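PDB 3ZT9: stage II sporulation protein E (SpoIIE) from Moorella thermoacetica, which is probably a manganese-dependent PP2C-type protein phosphatase, acting on phosphoproteins of a stressosome-like module that controls secondary messenger signalling. Local coordinates for residues E141-F145 against V189-R193; I52-M57 against L71-L76; G94-A99 against L133-Y139. All coordinates share one frame; numbering follows the deposited sequence.

Contact 1 (E141-F145 against V189-R193); sequences EGDLF and VIVAR. With MN (manganese (II) ion), chain D.
Glu141 and the C-terminal carboxylate of Arg193 share a manganese ion, reached by Glu141 OE2 at 2.1 Å and by Arg193 OXT at 2.3 Å. Four waters complete an octahedron, with Arg193 OXT trans to water 5 and Glu141 OE2 trans to water 3. Each carboxylate binds through one oxygen. Of the second oxygens, Glu141 OE1 lies 2.6 Å from water 1, which probably donates to it, and Arg193 O accepts from water 3. Glu141 reaches the ion because CG lies anti to its backbone N (chi1 167°) and the chain bends at chi2 (57°), folding the acid back toward Arg193. The metal probably offsets the repulsion of two carboxylates whose oxygens, Glu141 OE2 and Arg193 OXT, sit 3.5 Å apart.

In the second shell, water 2 accepts from Gly142 N at 2.9 Å and lies within bonding distance of Asp143 O and Arg193 OXT, bridging the two backbones. At Gly142 the backbone turns where a CB would jam against the carbonyl of Glu141. Beyond this turn the chains pair as antiparallel strands: Phe145 N donates to Ala192 O at 2.9 Å and Ala192 N returns the bond to Phe145 O at 3.0 Å. On the face they share, Phe145 CB meets Ala192 CB at 4.3 Å.

This site is separate from the two that use Asp38, Gly39, Gly41, Asp150 and Asp185. Glu141 OE1 forms a salt bridge with Arg91, while the extended Arg193 side chain leaves the contact for a salt bridge with Glu5, the carbonyl of Leu162 and a cation-pi contact with Tyr165. Strands 144-148 and 187-192 are flanked by 105-110 and 6-11; Phe145 and Ala192 press on Leu34 of the facing sheet of the PP2C-type beta sandwich, and Val191 on Val173 of helix 169-180.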
ATOM      1  N   GLU A 141      -8.962  -1.835  17.678  1.00 16.67           N
ATOM      2  CA  GLU A 141      -8.252  -3.104  17.618  1.00 13.03           C
ATOM      3  C   GLU A 141      -9.133  -4.224  17.041  1.00 17.79           C
ATOM      4  O   GLU A 141     -10.303  -4.369  17.407  1.00 15.76           O
ATOM      5  CB  GLU A 141      -7.783  -3.461  19.037  1.00 16.18           C
ATOM      6  CG  GLU A 141      -7.305  -4.894  19.156  1.00 29.13           C
ATOM      7  CD  GLU A 141      -6.192  -5.212  18.195  1.00 37.58           C
ATOM      8  OE1 GLU A 141      -5.155  -4.531  18.303  1.00 28.79           O
ATOM      9  OE2 GLU A 141      -6.358  -6.127  17.331  1.00 23.29           O
ATOM     10  N   GLY A 142      -8.537  -4.987  16.133  1.00 15.01           N
ATOM     11  CA  GLY A 142      -9.199  -6.052  15.404  1.00 17.66           C
ATOM     12  C   GLY A 142      -9.524  -5.686  13.962  1.00 18.89           C
ATOM     13  O   GLY A 142      -9.784  -6.567  13.131  1.00 15.13           O
ATOM     14  N   ASP A 143      -9.539  -4.389  13.659  1.00 12.91           N
ATOM     15  CA  ASP A 143      -9.751  -3.959  12.274  1.00 14.55           C
ATOM     16  C   ASP A 143      -8.559  -4.414  11.426  1.00 15.10           C
ATOM     17  O   ASP A 143      -7.430  -4.417  11.908  1.00 12.30           O
ATOM     18  CB  ASP A 143      -9.860  -2.447  12.215  1.00 15.73           C
ATOM     19  CG  ASP A 143     -11.134  -1.917  12.897  1.00 15.96           C
ATOM     20  OD1 ASP A 143     -12.005  -2.708  13.297  1.00 17.95           O
ATOM     21  OD2 ASP A 143     -11.255  -0.690  13.032  1.00 16.33           O
ATOM     22  N   LEU A 144      -8.817  -4.754  10.171  1.00 13.28           N
ATOM     23  CA  LEU A 144      -7.814  -5.387   9.316  1.00 13.66           C
ATOM     24  C   LEU A 144      -7.568  -4.463   8.149  1.00 21.49           C
ATOM     25  O   LEU A 144      -8.502  -3.810   7.665  1.00 13.82           O
ATOM     26  CB  LEU A 144      -8.340  -6.717   8.826  1.00 15.73           C
ATOM     27  CG  LEU A 144      -9.048  -7.565   9.890  1.00 28.33           C
ATOM     28  CD1 LEU A 144     -10.009  -8.576   9.311  1.00 35.94           C
ATOM     29  CD2 LEU A 144      -7.982  -8.248  10.651  1.00 32.40           C
ATOM     30  N   PHE A 145      -6.313  -4.389   7.686  1.00 14.58           N
ATOM     31  CA  PHE A 145      -6.012  -3.565   6.517  1.00 15.09           C
ATOM     32  C   PHE A 145      -5.373  -4.469   5.472  1.00 20.60           C
ATOM     33  O   PHE A 145      -4.484  -5.257   5.784  1.00 16.40           O
ATOM     34  CB  PHE A 145      -5.009  -2.465   6.897  1.00 12.65           C
ATOM     35  CG  PHE A 145      -5.556  -1.421   7.859  1.00 16.04           C
ATOM     36  CD1 PHE A 145      -5.741  -1.702   9.209  1.00 22.34           C
ATOM     37  CD2 PHE A 145      -5.896  -0.168   7.404  1.00 15.48           C
ATOM     38  CE1 PHE A 145      -6.273  -0.735  10.074  1.00 20.28           C
ATOM     39  CE2 PHE A 145      -6.440   0.785   8.242  1.00 20.13           C
ATOM     40  CZ  PHE A 145      -6.612   0.503   9.595  1.00 20.21           C
ATOM     41  N   VAL A 189       1.865  -7.097  -1.493  1.00 11.42           N
ATOM     42  CA  VAL A 189       0.709  -7.188  -0.611  1.00 12.14           C
ATOM     43  C   VAL A 189       1.135  -6.899   0.800  1.00 15.04           C
ATOM     44  O   VAL A 189       2.153  -7.439   1.235  1.00 14.52           O
ATOM     45  CB  VAL A 189       0.143  -8.633  -0.550  1.00 20.71           C
ATOM     46  CG1 VAL A 189      -1.229  -8.614   0.199  1.00 16.12           C
ATOM     47  CG2 VAL A 189       0.002  -9.227  -1.932  1.00 28.26           C
ATOM     48  N   ILE A 190       0.318  -6.123   1.532  1.00 11.45           N
ATOM     49  CA  ILE A 190       0.495  -5.947   2.983  1.00 10.71           C
ATOM     50  C   ILE A 190      -0.814  -6.318   3.680  1.00 13.67           C
ATOM     51  O   ILE A 190      -1.881  -5.965   3.192  1.00 12.50           O
ATOM     52  CB  ILE A 190       0.790  -4.464   3.328  1.00 13.49           C
ATOM     53  CG1 ILE A 190       2.144  -4.069   2.723  1.00 13.35           C
ATOM     54  CG2 ILE A 190       0.832  -4.268   4.823  1.00 15.43           C
ATOM     55  CD1 ILE A 190       2.463  -2.555   2.947  1.00 15.48           C
ATOM     56  N   VAL A 191      -0.755  -7.059   4.787  1.00 11.42           N
ATOM     57  CA  VAL A 191      -1.927  -7.225   5.649  1.00 14.58           C
ATOM     58  C   VAL A 191      -1.488  -6.800   7.045  1.00 16.03           C
ATOM     59  O   VAL A 191      -0.418  -7.199   7.455  1.00 16.03           O
ATOM     60  CB  VAL A 191      -2.368  -8.694   5.694  1.00 19.39           C
ATOM     61  CG1 VAL A 191      -3.374  -8.915   6.833  1.00 17.99           C
ATOM     62  CG2 VAL A 191      -2.965  -9.129   4.298  1.00 18.41           C
ATOM     63  N   ALA A 192      -2.306  -6.000   7.725  1.00 12.53           N
ATOM     64  CA  ALA A 192      -2.054  -5.550   9.105  1.00 13.09           C
ATOM     65  C   ALA A 192      -3.303  -5.837   9.928  1.00 17.46           C
ATOM     66  O   ALA A 192      -4.410  -5.535   9.494  1.00 18.21           O
ATOM     67  CB  ALA A 192      -1.753  -4.063   9.137  1.00 14.82           C
ATOM     68  N   ARG A 193      -3.152  -6.419  11.114  1.00 13.62           N
ATOM     69  CA  ARG A 193      -4.332  -6.676  11.927  1.00 16.23           C
ATOM     70  C   ARG A 193      -3.988  -6.794  13.379  1.00 20.11           C
ATOM     71  O   ARG A 193      -2.837  -7.075  13.708  1.00 17.90           O
ATOM     72  CB  ARG A 193      -4.974  -7.963  11.467  1.00 22.41           C
ATOM     73  CG  ARG A 193      -4.026  -9.141  11.567  1.00 20.06           C
ATOM     74  CD  ARG A 193      -4.568 -10.358  10.811  1.00 17.31           C
ATOM     75  NE  ARG A 193      -3.685 -11.477  11.072  1.00 16.51           N
ATOM     76  CZ  ARG A 193      -3.919 -12.722  10.678  1.00 20.55           C
ATOM     77  NH1 ARG A 193      -4.992 -13.015   9.965  1.00 20.86           N
ATOM     78  NH2 ARG A 193      -3.059 -13.651  11.015  1.00 21.06           N
ATOM     79  OXT ARG A 193      -4.876  -6.642  14.210  1.00 15.44           O
TER
HETATM   80 MN    MN D1196      -5.058  -7.455  16.387  0.69 17.60          MN
HETATM   81  O   HOH W   1      -3.460  -6.014  16.913  1.00 28.21           O
HETATM   82  O   HOH W   2      -6.309  -4.304  14.367  1.00 17.29           O
HETATM   83  O   HOH W   3      -3.629  -9.113  15.761  1.00 34.45           O
HETATM   84  O   HOH W   4      -6.515  -9.007  15.964  1.00 19.55           O
HETATM   85  O   HOH W   5      -5.035  -8.512  18.355  1.00 26.88           O

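Contact 2 (I52-M57 against L71-L76); sequences IAIASM and LCHREL
Ala53 O accepts the helical bond from Met57 N at 3.0 Å and also has Cys72 SG, in one of its two conformers, lying against it at 3.6 Å, the sulfur arriving from the neighbouring helix. The two helices, 43-60 and 65-76, follow each other through a short turn as an alpha-alpha hairpin. The axes of segments 52-57 and 71-76 approach to 9.0 Å, with 137° between directions, an antiparallel pair crossed well away from 180°, and the interface is largely apolar.

Cys72 lies in the middle of it in this conformer. Its SG, anti to its own carbonyl carbon (chi1 -85°), points between Ala53 and Met57 and touches Met57 CG at 3.5 Å as well as the carbonyl; the terminal Met57 CE lies near the same sulfur. Met57 directs its CB away from helix 65-76, yet its chain passes alongside the sulfur and goes on to pack on Ile68, Phe69 and Ala35, so it links the hairpin with strand 31-39. Ser56 points toward helix 65-76, but its modelled closeness to Leu71 is doubtful.

At the far end, Leu76 forks over the consecutive residues Ile52 and Ala53, CD1 of Leu76 meeting Ala53 CB at 4.0 Å and CD2 turning to Ile52. Leu76 also packs on Leu124. Ile54, on the reverse of its helix, lies on Ala22 and Leu24, placing the hairpin against the sheet of strands 21-28 and 31-39. Ile52 and Leu76 run antiparallel alongside one another, Ile52 CG2 bearing on Leu76 CD2 at 3.8 Å while reaching Glu75 CB at 3.9 Å.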
ATOM      1  N   ILE A  52      12.008   4.869  -4.760  1.00 18.50           N
ATOM      2  CA  ILE A  52      12.038   6.315  -4.523  1.00 17.18           C
ATOM      3  C   ILE A  52      10.744   6.797  -3.840  1.00 18.20           C
ATOM      4  O   ILE A  52      10.779   7.623  -2.889  1.00 19.96           O
ATOM      5  CB  ILE A  52      12.219   7.096  -5.831  1.00 16.50           C
ATOM      6  CG1 ILE A  52      13.683   6.954  -6.319  1.00 23.84           C
ATOM      7  CG2 ILE A  52      11.936   8.584  -5.600  1.00 20.18           C
ATOM      8  CD1 ILE A  52      13.896   7.483  -7.663  1.00 17.94           C
ATOM      9  N   ALA A  53       9.608   6.322  -4.326  1.00 19.65           N
ATOM     10  CA  ALA A  53       8.324   6.706  -3.715  1.00 16.85           C
ATOM     11  C   ALA A  53       8.271   6.304  -2.225  1.00 18.91           C
ATOM     12  O   ALA A  53       7.873   7.117  -1.383  1.00 18.10           O
ATOM     13  CB  ALA A  53       7.156   6.067  -4.482  1.00 17.84           C
ATOM     14  N   ILE A  54       8.621   5.051  -1.905  1.00 14.72           N
ATOM     15  CA  ILE A  54       8.638   4.570  -0.522  1.00 20.33           C
ATOM     16  C   ILE A  54       9.607   5.378   0.361  1.00 18.59           C
ATOM     17  O   ILE A  54       9.260   5.791   1.485  1.00 16.36           O
ATOM     18  CB  ILE A  54       9.024   3.028  -0.493  1.00 23.75           C
ATOM     19  CG1 ILE A  54       7.910   2.174  -1.085  1.00 33.19           C
ATOM     20  CG2 ILE A  54       9.407   2.540   0.886  1.00 27.83           C
ATOM     21  CD1 ILE A  54       6.622   2.444  -0.544  1.00 23.17           C
ATOM     22  N   ALA A  55      10.812   5.637  -0.149  1.00 19.47           N
ATOM     23  CA  ALA A  55      11.839   6.355   0.614  1.00 26.62           C
ATOM     24  C   ALA A  55      11.404   7.786   0.886  1.00 25.39           C
ATOM     25  O   ALA A  55      11.614   8.316   1.975  1.00 20.52           O
ATOM     26  CB  ALA A  55      13.165   6.356  -0.164  1.00 22.80           C
ATOM     27  N   SER A  56      10.784   8.403  -0.122  1.00 22.21           N
ATOM     28  CA  SER A  56      10.230   9.742   0.005  1.00 23.32           C
ATOM     29  C   SER A  56       9.132   9.819   1.077  1.00 18.99           C
ATOM     30  O   SER A  56       9.090  10.750   1.886  1.00 21.09           O
ATOM     31  CB  SER A  56       9.667  10.219  -1.319  1.00 22.70           C
ATOM     32  OG  SER A  56       9.215  11.551  -1.125  1.00 27.45           O
ATOM     33  N   MET A  57       8.226   8.853   1.068  1.00 18.81           N
ATOM     34  CA  MET A  57       7.187   8.778   2.096  1.00 19.88           C
ATOM     35  C   MET A  57       7.778   8.677   3.479  1.00 23.00           C
ATOM     36  O   MET A  57       7.373   9.406   4.400  1.00 23.74           O
ATOM     37  CB  MET A  57       6.294   7.573   1.843  1.00 19.24           C
ATOM     38  CG  MET A  57       5.418   7.781   0.663  1.00 19.82           C
ATOM     39  SD  MET A  57       4.302   6.371   0.501  1.00 24.36           S
ATOM     40  CE  MET A  57       3.208   7.003  -0.725  1.00 25.14           C
ATOM     41  N   LEU A  71       5.452  15.681  -2.213  1.00 20.52           N
ATOM     42  CA  LEU A  71       6.892  15.450  -2.288  1.00 24.28           C
ATOM     43  C   LEU A  71       7.224  14.188  -3.115  1.00 28.63           C
ATOM     44  O   LEU A  71       8.201  14.187  -3.860  1.00 26.78           O
ATOM     45  CB  LEU A  71       7.552  15.377  -0.906  1.00 30.61           C
ATOM     46  CG  LEU A  71       9.079  15.118  -0.943  1.00 64.21           C
ATOM     47  CD1 LEU A  71       9.397  13.832  -1.649  1.00 73.64           C
ATOM     48  CD2 LEU A  71       9.894  16.211  -1.621  1.00 67.16           C
ATOM     49  N   CYS A  72       6.449  13.109  -2.963  1.00 22.35           N
ATOM     50  CA  CYS A  72       6.650  11.899  -3.770  0.58 18.72           C
ATOM     51  C   CYS A  72       6.666  12.231  -5.243  1.00 22.74           C
ATOM     52  O   CYS A  72       7.551  11.794  -5.988  1.00 24.96           O
ATOM     53  CB  CYS A  72       5.511  10.887  -3.569  0.58 25.25           C
ATOM     54  SG  CYS A  72       5.701   9.812  -2.193  0.58 21.38           S
ATOM     55  N   HIS A  73       5.652  12.969  -5.676  1.00 25.99           N
ATOM     56  CA  HIS A  73       5.561  13.434  -7.055  1.00 20.89           C
ATOM     57  C   HIS A  73       6.813  14.214  -7.465  1.00 22.85           C
ATOM     58  O   HIS A  73       7.356  13.990  -8.544  1.00 23.71           O
ATOM     59  CB  HIS A  73       4.306  14.314  -7.194  1.00 18.94           C
ATOM     60  CG  HIS A  73       4.163  14.965  -8.530  1.00 28.22           C
ATOM     61  ND1 HIS A  73       3.763  14.275  -9.652  1.00 29.47           N
ATOM     62  CD2 HIS A  73       4.390  16.239  -8.928  1.00 40.07           C
ATOM     63  CE1 HIS A  73       3.737  15.099 -10.688  1.00 31.50           C
ATOM     64  NE2 HIS A  73       4.113  16.296 -10.273  1.00 37.16           N
ATOM     65  N   ARG A  74       7.280  15.127  -6.621  1.00 23.08           N
ATOM     66  CA  ARG A  74       8.482  15.909  -6.960  1.00 25.70           C
ATOM     67  C   ARG A  74       9.721  15.006  -7.106  1.00 29.76           C
ATOM     68  O   ARG A  74      10.529  15.184  -8.014  1.00 26.69           O
ATOM     69  CB  ARG A  74       8.737  16.994  -5.904  1.00 38.94           C
ATOM     70  CG  ARG A  74      10.017  17.786  -6.118  1.00 69.10           C
ATOM     71  CD  ARG A  74      10.211  18.853  -5.033  1.00 90.63           C
ATOM     72  NE  ARG A  74      10.860  18.335  -3.827  1.00104.65           N
ATOM     73  CZ  ARG A  74      10.967  19.013  -2.687  1.00115.87           C
ATOM     74  NH1 ARG A  74      10.460  20.235  -2.583  1.00117.52           N
ATOM     75  NH2 ARG A  74      11.576  18.463  -1.643  1.00121.99           N
ATOM     76  N   GLU A  75       9.893  14.040  -6.212  1.00 22.73           N
ATOM     77  CA  GLU A  75      11.085  13.188  -6.277  1.00 26.73           C
ATOM     78  C   GLU A  75      11.027  12.216  -7.464  1.00 29.89           C
ATOM     79  O   GLU A  75      12.058  11.694  -7.890  1.00 27.93           O
ATOM     80  CB  GLU A  75      11.253  12.393  -4.979  1.00 26.74           C
ATOM     81  CG  GLU A  75      11.505  13.229  -3.767  1.00 31.86           C
ATOM     82  CD  GLU A  75      12.892  13.809  -3.740  1.00 59.72           C
ATOM     83  OE1 GLU A  75      13.652  13.575  -4.697  1.00 60.17           O
ATOM     84  OE2 GLU A  75      13.222  14.497  -2.756  1.00 77.30           O
ATOM     85  N   LEU A  76       9.821  11.956  -7.978  1.00 21.57           N
ATOM     86  CA  LEU A  76       9.640  11.028  -9.097  1.00 20.15           C
ATOM     87  C   LEU A  76       9.683  11.689 -10.490  1.00 28.87           C
ATOM     88  O   LEU A  76       9.664  11.007 -11.502  1.00 22.75           O
ATOM     89  CB  LEU A  76       8.329  10.227  -8.943  1.00 19.04           C
ATOM     90  CG  LEU A  76       8.408   9.175  -7.848  1.00 18.81           C
ATOM     91  CD1 LEU A  76       6.986   8.665  -7.508  1.00 20.66           C
ATOM     92  CD2 LEU A  76       9.282   8.034  -8.270  1.00 21.89           C
TER

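Contact 3 (G94-A99 against L133-Y139); sequences GLWQAA and LIAKGSY
Segments 94-99 and 133-139 run antiparallel, 161° between strand directions, in a regular ladder in which Trp96-Gly137 and Ala98-Ala135 are hydrogen-bonded pairs and Leu95-Ser138 and Gln97-Lys136 non-hydrogen-bonded ones. The ladder's straightest bond joins Trp96 N to Gly137 O at 3.0 Å. Next to it, Tyr139 N donates to Gly94 O from well above the carbonyl plane, where Gly94 and Leu95 form a G1 beta bulge toward strand 82-90.

Trp96 dominates the side chains. With CG set between its backbone N and carbonyl carbon (chi1 61°), the indole folds across the partner strand and lies flat over Gly137, whose CA makes a CH-pi contact 3.7 Å from the centroid of the five-membered ring. A CB on Gly137 would collide with Trp96 CZ2. At the benzo end Trp96 CZ3 touches Ala135 CB at 3.9 Å. At the pyrrole end Trp96 CD1 meets Tyr139 CB at 4.1 Å; the hydroxyl of Tyr139 is hydrogen-bonded to Arg91 NE, the arginine that also pairs with Glu141. Water 6 lies in the indole plane, accepting from Trp96 NE1 at 3.1 Å and donating to Ser138 O at 2.8 Å. A serine in place of Trp96 would probably leave Gly137 uncovered and water 6 without its indole donor.

On the other face, Gln97 and Lys136 extend alongside each other from the ladder, Gln97 CG to Lys136 CG at 4.1 Å, and Gln97 NE2 rests on Ile134 CG2. Strand 135-138 is an edge of one sheet of the PP2C-type sandwich within the chain, and the indole laid across it supplements the ladder with apolar cover and a water bridge to the main chain.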
ATOM      1  N   GLY A  94      -7.314   6.114  17.700  1.00 18.29           N
ATOM      2  CA  GLY A  94      -8.414   5.335  17.173  1.00 19.54           C
ATOM      3  C   GLY A  94      -8.904   5.856  15.828  1.00 17.83           C
ATOM      4  O   GLY A  94     -10.110   5.886  15.546  1.00 15.56           O
ATOM      5  N   LEU A  95      -7.961   6.269  14.995  1.00 14.39           N
ATOM      6  CA  LEU A  95      -8.284   6.912  13.717  1.00 14.13           C
ATOM      7  C   LEU A  95      -7.391   6.389  12.609  1.00 16.69           C
ATOM      8  O   LEU A  95      -6.261   6.007  12.854  1.00 16.12           O
ATOM      9  CB  LEU A  95      -8.041   8.414  13.793  1.00 17.73           C
ATOM     10  CG  LEU A  95      -8.773   9.167  14.919  1.00 20.76           C
ATOM     11  CD1 LEU A  95      -8.193  10.596  15.019  1.00 23.67           C
ATOM     12  CD2 LEU A  95     -10.258   9.168  14.655  1.00 20.51           C
ATOM     13  N   TRP A  96      -7.895   6.391  11.383  1.00 13.66           N
ATOM     14  CA  TRP A  96      -7.042   6.135  10.200  1.00 14.68           C
ATOM     15  C   TRP A  96      -7.350   7.125   9.071  1.00 15.41           C
ATOM     16  O   TRP A  96      -8.439   7.723   9.001  1.00 15.08           O
ATOM     17  CB  TRP A  96      -7.141   4.690   9.673  1.00 13.88           C
ATOM     18  CG  TRP A  96      -8.509   4.271   9.225  1.00 13.79           C
ATOM     19  CD1 TRP A  96      -9.423   3.533   9.967  1.00 15.65           C
ATOM     20  CD2 TRP A  96      -9.123   4.491   7.939  1.00 16.46           C
ATOM     21  NE1 TRP A  96     -10.556   3.308   9.220  1.00 15.74           N
ATOM     22  CE2 TRP A  96     -10.411   3.897   7.984  1.00 18.81           C
ATOM     23  CE3 TRP A  96      -8.723   5.143   6.766  1.00 12.96           C
ATOM     24  CZ2 TRP A  96     -11.293   3.931   6.898  1.00 13.26           C
ATOM     25  CZ3 TRP A  96      -9.613   5.200   5.685  1.00 16.66           C
ATOM     26  CH2 TRP A  96     -10.876   4.594   5.754  1.00 19.24           C
ATOM     27  N   GLN A  97      -6.342   7.361   8.231  1.00 13.92           N
ATOM     28  CA  GLN A  97      -6.530   8.144   7.018  1.00 14.29           C
ATOM     29  C   GLN A  97      -5.889   7.344   5.907  1.00 19.51           C
ATOM     30  O   GLN A  97      -4.928   6.604   6.142  1.00 15.47           O
ATOM     31  CB  GLN A  97      -5.779   9.483   7.086  1.00 18.08           C
ATOM     32  CG  GLN A  97      -6.222  10.472   8.088  1.00 34.07           C
ATOM     33  CD  GLN A  97      -5.384  11.755   7.988  1.00 32.11           C
ATOM     34  OE1 GLN A  97      -5.157  12.441   8.979  1.00 54.41           O
ATOM     35  NE2 GLN A  97      -4.926  12.072   6.781  1.00 24.82           N
ATOM     36  N   ALA A  98      -6.399   7.442   4.686  1.00 13.45           N
ATOM     37  CA  ALA A  98      -5.691   6.742   3.625  1.00 12.79           C
ATOM     38  C   ALA A  98      -5.834   7.547   2.344  1.00 18.17           C
ATOM     39  O   ALA A  98      -6.845   8.222   2.152  1.00 17.20           O
ATOM     40  CB  ALA A  98      -6.276   5.372   3.411  1.00 14.22           C
ATOM     41  N   ALA A  99      -4.857   7.446   1.441  1.00 15.28           N
ATOM     42  CA  ALA A  99      -5.072   8.022   0.088  1.00 12.54           C
ATOM     43  C   ALA A  99      -4.331   7.188  -0.944  1.00 13.40           C
ATOM     44  O   ALA A  99      -3.398   6.454  -0.589  1.00 13.69           O
ATOM     45  CB  ALA A  99      -4.582   9.462   0.055  1.00 14.53           C
ATOM     46  N   LEU A 133      -7.673  12.877  -2.570  1.00 18.70           N
ATOM     47  CA  LEU A 133      -8.877  12.588  -1.783  1.00 24.16           C
ATOM     48  C   LEU A 133      -8.514  11.689  -0.610  1.00 24.14           C
ATOM     49  O   LEU A 133      -8.240  10.505  -0.770  1.00 21.34           O
ATOM     50  CB  LEU A 133      -9.952  11.930  -2.637  1.00 26.69           C
ATOM     51  CG  LEU A 133     -10.809  12.918  -3.434  1.00 55.16           C
ATOM     52  CD1 LEU A 133     -11.762  12.160  -4.329  1.00 62.77           C
ATOM     53  CD2 LEU A 133     -11.581  13.852  -2.515  1.00 65.14           C
ATOM     54  N   ILE A 134      -8.485  12.257   0.585  1.00 17.21           N
ATOM     55  CA  ILE A 134      -8.105  11.452   1.747  1.00 15.04           C
ATOM     56  C   ILE A 134      -9.337  10.866   2.390  1.00 22.90           C
ATOM     57  O   ILE A 134     -10.232  11.603   2.844  1.00 21.04           O
ATOM     58  CB  ILE A 134      -7.388  12.335   2.794  1.00 22.22           C
ATOM     59  CG1 ILE A 134      -6.079  12.847   2.195  1.00 24.42           C
ATOM     60  CG2 ILE A 134      -7.120  11.540   4.063  1.00 20.09           C
ATOM     61  CD1 ILE A 134      -5.402  13.989   3.003  1.00 25.67           C
ATOM     62  N   ALA A 135      -9.385   9.542   2.425  1.00 13.88           N
ATOM     63  CA  ALA A 135     -10.449   8.849   3.134  1.00 15.32           C
ATOM     64  C   ALA A 135     -10.107   8.837   4.603  1.00 17.23           C
ATOM     65  O   ALA A 135      -8.953   8.726   4.965  1.00 14.48           O
ATOM     66  CB  ALA A 135     -10.553   7.419   2.616  1.00 20.90           C
ATOM     67  N   LYS A 136     -11.110   8.892   5.456  1.00 14.99           N
ATOM     68  CA  LYS A 136     -10.830   8.895   6.891  1.00 15.24           C
ATOM     69  C   LYS A 136     -11.769   7.956   7.572  1.00 19.64           C
ATOM     70  O   LYS A 136     -12.902   7.848   7.154  1.00 18.70           O
ATOM     71  CB  LYS A 136     -11.110  10.287   7.442  1.00 20.39           C
ATOM     72  CG  LYS A 136     -10.089  11.283   6.942  1.00 33.91           C
ATOM     73  CD  LYS A 136     -10.211  12.614   7.599  1.00 57.15           C
ATOM     74  CE  LYS A 136      -9.133  13.536   7.069  1.00 83.83           C
ATOM     75  NZ  LYS A 136      -9.275  14.899   7.625  1.00 98.37           N
ATOM     76  N   GLY A 137     -11.336   7.310   8.655  1.00 16.12           N
ATOM     77  CA  GLY A 137     -12.239   6.411   9.358  1.00 15.39           C
ATOM     78  C   GLY A 137     -11.804   6.224  10.796  1.00 15.36           C
ATOM     79  O   GLY A 137     -10.820   6.837  11.238  1.00 14.55           O
ATOM     80  N   SER A 138     -12.578   5.421  11.533  1.00 13.85           N
ATOM     81  CA  SER A 138     -12.287   5.116  12.931  1.00 15.85           C
ATOM     82  C   SER A 138     -11.630   3.759  12.987  1.00 16.14           C
ATOM     83  O   SER A 138     -12.071   2.829  12.293  1.00 17.33           O
ATOM     84  CB  SER A 138     -13.587   5.037  13.735  1.00 24.68           C
ATOM     85  OG  SER A 138     -14.324   6.235  13.589  1.00 29.58           O
ATOM     86  N   TYR A 139     -10.567   3.659  13.784  1.00 16.66           N
ATOM     87  CA  TYR A 139      -9.846   2.398  13.967  1.00 16.31           C
ATOM     88  C   TYR A 139     -10.129   1.839  15.367  1.00 15.40           C
ATOM     89  O   TYR A 139     -10.116   2.565  16.361  1.00 16.31           O
ATOM     90  CB  TYR A 139      -8.320   2.605  13.820  1.00 12.92           C
ATOM     91  CG  TYR A 139      -7.545   1.369  14.288  1.00 13.78           C
ATOM     92  CD1 TYR A 139      -7.347   0.284  13.420  1.00 11.93           C
ATOM     93  CD2 TYR A 139      -7.049   1.291  15.580  1.00 14.42           C
ATOM     94  CE1 TYR A 139      -6.677  -0.867  13.845  1.00 18.34           C
ATOM     95  CE2 TYR A 139      -6.367   0.141  16.013  1.00 16.69           C
ATOM     96  CZ  TYR A 139      -6.186  -0.915  15.132  1.00 20.42           C
ATOM     97  OH  TYR A 139      -5.551  -2.048  15.548  1.00 14.86           O
TER
HETATM   98  O   HOH W   6     -13.351   2.180   9.860  1.00 16.83           O

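From the N terminus, the chain lays down strand 6-11 of one sheet, then strands 21-28 and 31-39 of the other and the manganese-binding turn at Asp38-Gly41; contact 2 then closes the short hairpin of helices 43-60 and 65-76 on the latter sheet. Contact 3 closes a longer loop, which holds strands 105-110 and 113-115 of the sheet of 6-11, and adds strand 135-138 to that of 31-39. Contact 1 follows at once, enclosing Asp150, Asp185 and helix 169-180 and tying the C terminus in beside strand 6-11. The three are in series, none nested or crossed. Contacts 1 and 3 touch where Phe145 meets Tyr139 and Trp96, joining the sheets, while contact 2 stands apart, its centre about 24 Å from that of contact 1.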